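Local atomic coordinates of glutathione peroxidase-like protein (Trypanosoma brucei, PDB entry 3DWV), a protein that acts as a glutathione peroxidase-type tryparedoxin peroxidase, probably reducing hydroperoxides with electrons drawn from tryparedoxin. Residues G91-G96 / K118-G123; F29-A34 / H127-Y132; Y52-K57 / A84-Q89. The protein carries 1 engineered substitution. All coordinates share one frame; numbering follows the deposited sequence.

Contact 1 of 3, residues G91-G96 / K118-G123; sequences GGQEPG and KINVNG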
loop_
_atom_site.group_PDB
_atom_site.type_symbol
_atom_site.label_atom_id
_atom_site.label_comp_id
_atom_site.label_asym_id
_atom_site.label_seq_id
_atom_site.Cartn_x
_atom_site.Cartn_y
_atom_site.Cartn_z
ATOM N N GLY A 91 2.376 -6.626 17.388
ATOM C CA GLY A 91 1.289 -7.540 17.695
ATOM C C GLY A 91 1.332 -8.950 17.166
ATOM O O GLY A 91 0.503 -9.828 17.532
ATOM N N GLY A 92 2.297 -9.257 16.299
ATOM C CA GLY A 92 2.546 -10.614 15.858
ATOM C C GLY A 92 1.855 -10.971 14.557
ATOM O O GLY A 92 2.213 -11.976 13.910
ATOM N N GLN A 93 0.906 -10.175 14.121
ATOM C CA GLN A 93 0.084 -10.540 12.981
ATOM C C GLN A 93 0.303 -9.650 11.775
ATOM O O GLN A 93 -0.501 -9.739 10.820
ATOM C CB GLN A 93 -1.395 -10.463 13.403
ATOM C CG GLN A 93 -1.909 -9.037 13.490
ATOM C CD GLN A 93 -1.269 -8.186 14.580
ATOM O OE1 GLN A 93 -1.174 -8.614 15.714
ATOM N NE2 GLN A 93 -0.761 -6.994 14.269
ATOM N N GLU A 94 1.363 -8.830 11.789
ATOM C CA GLU A 94 1.608 -7.948 10.628
ATOM C C GLU A 94 2.176 -8.722 9.444
ATOM O O GLU A 94 2.602 -9.884 9.574
ATOM C CB GLU A 94 2.533 -6.804 11.069
ATOM C CG GLU A 94 1.791 -5.873 12.044
ATOM C CD GLU A 94 0.640 -5.145 11.362
ATOM O OE1 GLU A 94 0.908 -4.289 10.469
ATOM O OE2 GLU A 94 -0.514 -5.434 11.766
ATOM N N PRO A 95 2.101 -8.128 8.267
ATOM C CA PRO A 95 2.519 -8.837 7.069
ATOM C C PRO A 95 3.966 -9.291 7.190
ATOM O O PRO A 95 4.756 -8.686 7.886
ATOM C CB PRO A 95 2.383 -7.806 5.939
ATOM C CG PRO A 95 1.356 -6.822 6.458
ATOM C CD PRO A 95 1.579 -6.764 7.935
ATOM N N GLY A 96 4.228 -10.386 6.476
ATOM C CA GLY A 96 5.556 -10.933 6.396
ATOM C C GLY A 96 5.883 -11.806 7.614
ATOM O O GLY A 96 5.074 -12.191 8.491
ATOM N N LYS A 118 3.713 5.045 10.340
ATOM C CA LYS A 118 3.498 3.619 10.612
ATOM C C LYS A 118 2.122 3.353 11.169
ATOM O O LYS A 118 1.609 4.147 11.966
ATOM C CB LYS A 118 4.539 3.086 11.620
ATOM C CG LYS A 118 5.923 3.035 10.961
ATOM C CD LYS A 118 7.021 2.428 11.824
ATOM C CE LYS A 118 8.074 1.758 10.928
ATOM N NZ LYS A 118 9.402 1.644 11.596
ATOM N N ILE A 119 1.522 2.246 10.740
ATOM C CA ILE A 119 0.179 1.818 11.057
ATOM C C ILE A 119 0.085 0.310 11.253
ATOM O O ILE A 119 0.988 -0.400 10.795
ATOM C CB ILE A 119 -0.761 2.180 9.890
ATOM C CG1 ILE A 119 -0.449 1.388 8.611
ATOM C CG2 ILE A 119 -0.737 3.662 9.567
ATOM C CD1 ILE A 119 -1.618 1.442 7.636
ATOM N N ASN A 120 -0.970 -0.184 11.894
ATOM C CA ASN A 120 -1.229 -1.644 11.881
ATOM C C ASN A 120 -2.018 -1.931 10.605
ATOM O O ASN A 120 -2.968 -1.159 10.313
ATOM C CB ASN A 120 -2.019 -2.192 13.089
ATOM C CG ASN A 120 -1.153 -2.556 14.286
ATOM O OD1 ASN A 120 -1.089 -1.819 15.286
ATOM N ND2 ASN A 120 -0.471 -3.705 14.169
ATOM N N VAL A 121 -1.616 -2.988 9.859
ATOM C CA VAL A 121 -2.469 -3.182 8.674
ATOM C C VAL A 121 -3.333 -4.429 8.918
ATOM O O VAL A 121 -4.314 -4.559 8.184
ATOM C CB VAL A 121 -1.727 -3.326 7.372
ATOM C CG1 VAL A 121 -0.976 -2.050 6.982
ATOM C CG2 VAL A 121 -0.714 -4.448 7.438
ATOM N N ASN A 122 -2.947 -5.247 9.904
ATOM C CA ASN A 122 -3.804 -6.364 10.324
ATOM C C ASN A 122 -4.172 -6.276 11.819
ATOM O O ASN A 122 -3.663 -5.418 12.552
ATOM C CB ASN A 122 -3.134 -7.700 10.027
ATOM C CG ASN A 122 -2.850 -7.941 8.566
ATOM O OD1 ASN A 122 -3.656 -7.584 7.708
ATOM N ND2 ASN A 122 -1.728 -8.627 8.299
ATOM N N GLY A 123 -5.061 -7.158 12.291
ATOM C CA GLY A 123 -5.403 -7.251 13.683
ATOM C C GLY A 123 -6.462 -6.276 14.157
ATOM O O GLY A 123 -7.030 -5.485 13.369
#

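Contact 2 of 3, residues F29-A34 / H127-Y132; sequences FEVLDA and HPLYEY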
loop_
_atom_site.group_PDB
_atom_site.type_symbol
_atom_site.label_atom_id
_atom_site.label_comp_id
_atom_site.label_asym_id
_atom_site.label_seq_id
_atom_site.Cartn_x
_atom_site.Cartn_y
_atom_site.Cartn_z
ATOM N N PHE A 29 -10.947 8.508 4.776
ATOM C CA PHE A 29 -10.094 7.995 5.839
ATOM C C PHE A 29 -8.971 8.954 6.195
ATOM O O PHE A 29 -8.493 9.677 5.319
ATOM C CB PHE A 29 -9.539 6.599 5.447
ATOM C CG PHE A 29 -10.662 5.604 5.211
ATOM C CD1 PHE A 29 -11.138 4.855 6.281
ATOM C CD2 PHE A 29 -11.264 5.404 3.966
ATOM C CE1 PHE A 29 -12.181 3.960 6.142
ATOM C CE2 PHE A 29 -12.318 4.511 3.794
ATOM C CZ PHE A 29 -12.803 3.787 4.901
ATOM N N GLU A 30 -8.623 8.940 7.499
ATOM C CA GLU A 30 -7.584 9.795 8.060
ATOM C C GLU A 30 -6.194 9.273 7.777
ATOM O O GLU A 30 -5.959 8.070 8.074
ATOM C CB GLU A 30 -7.738 9.875 9.600
ATOM C CG GLU A 30 -6.781 10.899 10.186
ATOM C CD GLU A 30 -7.120 11.258 11.631
ATOM O OE1 GLU A 30 -7.738 10.395 12.289
ATOM O OE2 GLU A 30 -6.774 12.364 12.110
ATOM N N VAL A 31 -5.306 10.077 7.225
ATOM C CA VAL A 31 -3.909 9.674 6.984
ATOM C C VAL A 31 -2.999 10.749 7.525
ATOM O O VAL A 31 -3.084 11.964 7.271
ATOM C CB VAL A 31 -3.686 9.410 5.475
ATOM C CG1 VAL A 31 -2.253 9.101 5.134
ATOM C CG2 VAL A 31 -4.606 8.277 4.952
ATOM N N LEU A 32 -2.036 10.276 8.324
ATOM C CA LEU A 32 -0.895 11.088 8.730
ATOM C C LEU A 32 0.372 10.688 7.961
ATOM O O LEU A 32 0.641 9.483 7.721
ATOM C CB LEU A 32 -0.614 10.978 10.231
ATOM C CG LEU A 32 -1.763 11.210 11.211
ATOM C CD1 LEU A 32 -1.168 11.203 12.633
ATOM C CD2 LEU A 32 -2.539 12.496 10.942
ATOM N N ASP A 33 1.135 11.729 7.562
ATOM C CA ASP A 33 2.420 11.504 6.888
ATOM C C ASP A 33 3.496 11.043 7.873
ATOM O O ASP A 33 3.255 10.887 9.061
ATOM C CB ASP A 33 2.899 12.762 6.190
ATOM C CG ASP A 33 3.244 13.956 7.055
ATOM O OD1 ASP A 33 3.589 13.791 8.232
ATOM O OD2 ASP A 33 3.206 15.120 6.551
ATOM N N ALA A 34 4.728 10.878 7.367
ATOM C CA ALA A 34 5.789 10.314 8.200
ATOM C C ALA A 34 6.202 11.205 9.366
ATOM O O ALA A 34 6.844 10.716 10.300
ATOM C CB ALA A 34 6.983 9.983 7.309
ATOM N N HIS A 127 -5.689 -0.142 10.777
ATOM C CA HIS A 127 -6.141 1.182 10.347
ATOM C C HIS A 127 -7.407 1.071 9.497
ATOM O O HIS A 127 -7.491 0.233 8.573
ATOM C CB HIS A 127 -5.026 1.877 9.565
ATOM C CG HIS A 127 -5.308 3.319 9.198
ATOM N ND1 HIS A 127 -6.379 3.783 8.462
ATOM C CD2 HIS A 127 -4.568 4.423 9.480
ATOM C CE1 HIS A 127 -6.277 5.115 8.321
ATOM N NE2 HIS A 127 -5.163 5.517 8.951
ATOM N N PRO A 128 -8.420 1.872 9.762
ATOM C CA PRO A 128 -9.675 1.721 8.996
ATOM C C PRO A 128 -9.509 1.822 7.494
ATOM O O PRO A 128 -10.310 1.143 6.815
ATOM C CB PRO A 128 -10.581 2.850 9.550
ATOM C CG PRO A 128 -10.067 3.088 10.946
ATOM C CD PRO A 128 -8.549 2.883 10.832
ATOM N N LEU A 129 -8.546 2.563 6.967
ATOM C CA LEU A 129 -8.403 2.618 5.510
ATOM C C LEU A 129 -8.058 1.220 5.015
ATOM O O LEU A 129 -8.545 0.827 3.948
ATOM C CB LEU A 129 -7.354 3.645 5.078
ATOM C CG LEU A 129 -6.727 3.539 3.686
ATOM C CD1 LEU A 129 -7.575 4.205 2.606
ATOM C CD2 LEU A 129 -5.338 4.179 3.700
ATOM N N TYR A 130 -7.229 0.492 5.770
ATOM C CA TYR A 130 -6.855 -0.874 5.385
ATOM C C TYR A 130 -8.063 -1.800 5.527
ATOM O O TYR A 130 -8.349 -2.682 4.704
ATOM C CB TYR A 130 -5.586 -1.343 6.176
ATOM C CG TYR A 130 -4.415 -1.101 5.247
ATOM C CD1 TYR A 130 -3.815 0.146 5.167
ATOM C CD2 TYR A 130 -3.951 -2.122 4.438
ATOM C CE1 TYR A 130 -2.765 0.377 4.307
ATOM C CE2 TYR A 130 -2.898 -1.871 3.567
ATOM C CZ TYR A 130 -2.295 -0.624 3.498
ATOM O OH TYR A 130 -1.238 -0.369 2.646
ATOM N N GLU A 131 -8.836 -1.651 6.608
ATOM C CA GLU A 131 -10.050 -2.468 6.759
ATOM C C GLU A 131 -10.961 -2.246 5.579
ATOM O O GLU A 131 -11.519 -3.240 5.052
ATOM C CB GLU A 131 -10.710 -2.158 8.111
ATOM C CG GLU A 131 -9.687 -2.679 9.169
ATOM C CD GLU A 131 -9.583 -4.189 9.141
ATOM O OE1 GLU A 131 -10.406 -4.738 9.935
ATOM O OE2 GLU A 131 -8.802 -4.934 8.468
ATOM N N TYR A 132 -11.053 -0.986 5.168
ATOM C CA TYR A 132 -11.861 -0.755 3.949
ATOM C C TYR A 132 -11.285 -1.363 2.687
ATOM O O TYR A 132 -12.021 -2.001 1.908
ATOM C CB TYR A 132 -12.016 0.775 3.812
ATOM C CG TYR A 132 -12.610 1.214 2.474
ATOM C CD1 TYR A 132 -13.945 0.967 2.132
ATOM C CD2 TYR A 132 -11.809 1.884 1.564
ATOM C CE1 TYR A 132 -14.452 1.388 0.902
ATOM C CE2 TYR A 132 -12.285 2.297 0.344
ATOM C CZ TYR A 132 -13.607 2.040 0.027
ATOM O OH TYR A 132 -14.036 2.477 -1.209
#

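Contact 3 of 3, residues Y52-K57 / A84-Q89; sequences YNVASK and AFPSNQ. Engineered in segment 84-89: S87 (natural residue Cys).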
loop_
_atom_site.group_PDB
_atom_site.type_symbol
_atom_site.label_atom_id
_atom_site.label_comp_id
_atom_site.label_asym_id
_atom_site.label_seq_id
_atom_site.Cartn_x
_atom_site.Cartn_y
_atom_site.Cartn_z
ATOM N N TYR A 52 0.743 0.793 -1.374
ATOM C CA TYR A 52 1.479 -0.321 -0.826
ATOM C C TYR A 52 1.673 -0.318 0.690
ATOM O O TYR A 52 1.841 0.790 1.231
ATOM C CB TYR A 52 2.885 -0.275 -1.406
ATOM C CG TYR A 52 3.091 -0.647 -2.848
ATOM C CD1 TYR A 52 2.924 0.254 -3.880
ATOM C CD2 TYR A 52 3.491 -1.951 -3.168
ATOM C CE1 TYR A 52 3.135 -0.130 -5.210
ATOM C CE2 TYR A 52 3.713 -2.322 -4.481
ATOM C CZ TYR A 52 3.529 -1.422 -5.500
ATOM O OH TYR A 52 3.752 -1.797 -6.811
ATOM N N ASN A 53 1.657 -1.478 1.327
ATOM C CA ASN A 53 2.206 -1.592 2.690
ATOM C C ASN A 53 3.683 -1.982 2.608
ATOM O O ASN A 53 4.037 -2.779 1.743
ATOM C CB ASN A 53 1.426 -2.595 3.554
ATOM C CG ASN A 53 1.437 -4.012 2.975
ATOM O OD1 ASN A 53 0.744 -4.238 1.979
ATOM N ND2 ASN A 53 2.162 -4.973 3.542
ATOM N N VAL A 54 4.522 -1.413 3.482
ATOM C CA VAL A 54 5.975 -1.678 3.357
ATOM C C VAL A 54 6.471 -2.003 4.752
ATOM O O VAL A 54 5.716 -2.032 5.752
ATOM C CB VAL A 54 6.700 -0.490 2.699
ATOM C CG1 VAL A 54 6.079 -0.138 1.324
ATOM C CG2 VAL A 54 6.630 0.751 3.580
ATOM N N ALA A 55 7.749 -2.231 4.848
ATOM C CA ALA A 55 8.383 -2.546 6.130
ATOM C C ALA A 55 9.878 -2.209 5.993
ATOM O O ALA A 55 10.286 -1.820 4.889
ATOM C CB ALA A 55 8.140 -3.994 6.534
ATOM N N SER A 56 10.681 -2.327 7.027
ATOM C CA SER A 56 12.111 -2.034 6.929
ATOM C C SER A 56 12.803 -2.833 5.829
ATOM O O SER A 56 12.344 -3.939 5.468
ATOM C CB SER A 56 12.783 -2.403 8.254
ATOM O OG SER A 56 12.377 -1.481 9.257
ATOM N N LYS A 57 13.904 -2.292 5.332
ATOM C CA LYS A 57 14.635 -2.893 4.217
ATOM C C LYS A 57 15.516 -4.025 4.742
ATOM O O LYS A 57 16.528 -3.723 5.384
ATOM C CB LYS A 57 15.480 -1.849 3.479
ATOM C CG LYS A 57 16.335 -2.462 2.380
ATOM C CD LYS A 57 17.185 -1.403 1.668
ATOM C CE LYS A 57 18.173 -0.742 2.614
ATOM N NZ LYS A 57 19.027 0.235 1.826
ATOM N N ALA A 84 3.124 4.769 0.315
ATOM C CA ALA A 84 3.577 3.620 1.086
ATOM C C ALA A 84 3.206 3.760 2.575
ATOM O O ALA A 84 3.566 4.753 3.168
ATOM C CB ALA A 84 5.097 3.411 0.969
ATOM N N PHE A 85 2.527 2.740 3.107
ATOM C CA PHE A 85 2.243 2.691 4.534
ATOM C C PHE A 85 3.141 1.672 5.218
ATOM O O PHE A 85 2.957 0.463 4.956
ATOM C CB PHE A 85 0.779 2.279 4.802
ATOM C CG PHE A 85 -0.200 3.405 4.535
ATOM C CD1 PHE A 85 -0.681 3.601 3.260
ATOM C CD2 PHE A 85 -0.657 4.239 5.552
ATOM C CE1 PHE A 85 -1.613 4.581 2.990
ATOM C CE2 PHE A 85 -1.575 5.234 5.295
ATOM C CZ PHE A 85 -2.051 5.413 4.008
ATOM N N PRO A 86 4.132 2.076 5.997
ATOM C CA PRO A 86 4.947 1.072 6.695
ATOM C C PRO A 86 4.206 0.471 7.889
ATOM O O PRO A 86 3.490 1.201 8.589
ATOM C CB PRO A 86 6.171 1.863 7.166
ATOM C CG PRO A 86 6.103 3.153 6.403
ATOM C CD PRO A 86 4.633 3.447 6.243
ATOM N N SER A 87 4.375 -0.826 8.101
ATOM C CA SER A 87 3.767 -1.486 9.263
ATOM C C SER A 87 4.512 -1.106 10.538
ATOM O O SER A 87 5.749 -1.025 10.528
ATOM C CB SER A 87 3.800 -3.000 9.142
ATOM O OG SER A 87 3.376 -3.594 10.385
ATOM N N ASN A 88 3.796 -0.919 11.647
ATOM C CA ASN A 88 4.479 -0.680 12.924
ATOM C C ASN A 88 4.959 -1.972 13.577
ATOM O O ASN A 88 5.472 -1.945 14.712
ATOM C CB ASN A 88 3.551 0.064 13.890
ATOM C CG ASN A 88 2.332 -0.752 14.246
ATOM O OD1 ASN A 88 2.202 -1.941 13.973
ATOM N ND2 ASN A 88 1.340 -0.130 14.904
ATOM N N GLN A 89 4.789 -3.118 12.898
ATOM C CA GLN A 89 5.265 -4.416 13.377
ATOM C C GLN A 89 4.738 -4.817 14.739
ATOM O O GLN A 89 5.273 -5.711 15.392
ATOM C CB GLN A 89 6.798 -4.455 13.439
ATOM C CG GLN A 89 7.394 -4.174 12.064
ATOM C CD GLN A 89 7.004 -5.137 10.967
ATOM O OE1 GLN A 89 6.873 -6.336 11.242
ATOM N NE2 GLN A 89 6.817 -4.652 9.745
#

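Contact 1 of 3, residues G91-G96 / K118-G123
E94 reaches from the loop 91-96 into the backbone of V121 and N122, and its carboxylate shows how one buried acid can tie two irregular loops together. From CB, which sets out alongside 118-123 rather than toward it, the chain leaves with CG anti to the carbonyl carbon (chi1 -69°). It is bent at chi2, and its end comes nearer to 118-123 than its start suggests. CG passes 3.8 Å from N120 ND2. Beyond CD the oxygens divide the work. OE1 takes the amide of V121 on its syn lone pair, V121 N lying 2.9 Å from E94 OE1 in a nearly straight bond of 166°, and it is also hydrogen-bonded to OG of the engineered S87. OE2 collects three donors. N122 N comes in on the syn side, 3.1 Å from E94 OE2; N120 ND2 descends from above the carboxylate plane, 3.0 Å from E94 OE2; and the neighbouring Q93 NE2 donates to the anti lone pair of OE2. Both of these side-chain amides also donate to F90 O. Beside this cluster N122 ND2 bonds Q93 O at 3.0 Å, sharing its amide group with I146 O. P95 packs on V121, its CD 3.3 Å from V121 CG2, tighter than usual for carbons. With four N-H donors around its oxygens, the carboxylate is probably stabilised in its charged form, and its position is fixed by both backbone and side-chain donors.

Contact 2 of 3, residues F29-A34 / H127-Y132
The ring of F29 lies against the start of helix 128-136, touching L129 and Y132, an example of an aromatic side chain used to seat a loop on a helix start. Its CB points to the helix, and CG stands anti to the carbonyl carbon (chi1 -60°). Over one face of the ring lies L129 CA, 3.9 Å from the centroid of the F29 ring in a CH-pi contact, offset toward the rim. Behind it, F29 CB packs at 3.7 Å on L129 CB. Farther out, F29 CE1 approaches P128 O to 3.4 Å, while CD1 rests on CB of the same proline. The outer atoms of the F29 ring meet Y132: F29 CZ is 3.3 Å from Y132 CB, and CE2 approaches Y132 CG and CD2 obliquely. The two ring planes are tilted by only 26°, yet they are slid so far apart, with centroids 5.1 Å from each other, that they hardly overlap.

The imidazole of H127 makes the second, polar link, working through its edge. On one side its ND1 accepts the amide of L129, with L129 N 2.9 Å from H127 ND1 and close to the ring plane. On the other, H127 NE2 lies 2.8 Å from E30 O, but the bond is bent and weak. A single ring thus ties the helix start to the carbonyl of the loop.

Among the neighbours, F85 of strand 81-86 touches both V31 and L129. The bond from L129 N makes H127 a side-chain N-cap, here opening helix 128-136, one of the helices flanking the sheet in this thioredoxin-type fold.

Contact 3 of 3, residues Y52-K57 / A84-Q89
V54 is bridged to P86 at the ends of two parallel strands, its side chain also touches A84, and three main-chain hydrogen bonds join the segments. F85 N donates to Y52 O at 2.8 Å. V54 N in turn donates to F85 O, and V54 O accepts from S87 N, so V54 grips the residues on either side of its bridge partner P86, the usual parallel pattern. On the face shared by Y52, V54, A84 and P86, the two methyls of V54 part: CG1 rests 3.7 Å from A84 CB, and CG2 meets P86 CG at the same 3.7 Å. A55 continues the contact beyond the strand, with its CB 3.5 Å from Q89 NE2.

Around these bonds lies a second shell. OG of the engineered S87, anti to its backbone N (chi1 172°), accepts from Q89 N to form an ST turn, and it is also bonded to E94. On the other face N53 ND2 is bonded to W148 O.

The strands are the first and last elements of the beta-alpha-beta unit whose helix, 64-75, covers Y52 through T67 and A68. Across the sheet, helix 128-136 lies against N53 through Y130 and against F85 through L129, while strand 152-155 flanks 49-54 on its other side.

Contact 3 forms the parallel edge of the sheet, and both other contacts touch it. Its centre lies about 9 Å from that of contact 1, joined by probable bonds from E94 OE1 to OG of the engineered S87, 2.6 Å, and from I119 O to N88 N, 3.0 Å. Contact 2, with its centre about 13 Å from each of the others, reaches contact 3 through F85 and Y130 and contact 1 through N120 O to H127 N, 2.9 Å. C58, the predicted active-site residue, is disulfide-bonded to C106 here. The side chain of A55 is about 7 Å from that of C58. The side chain of P95 is about 12 Å from that of C58. Contact 2 lies away from that site.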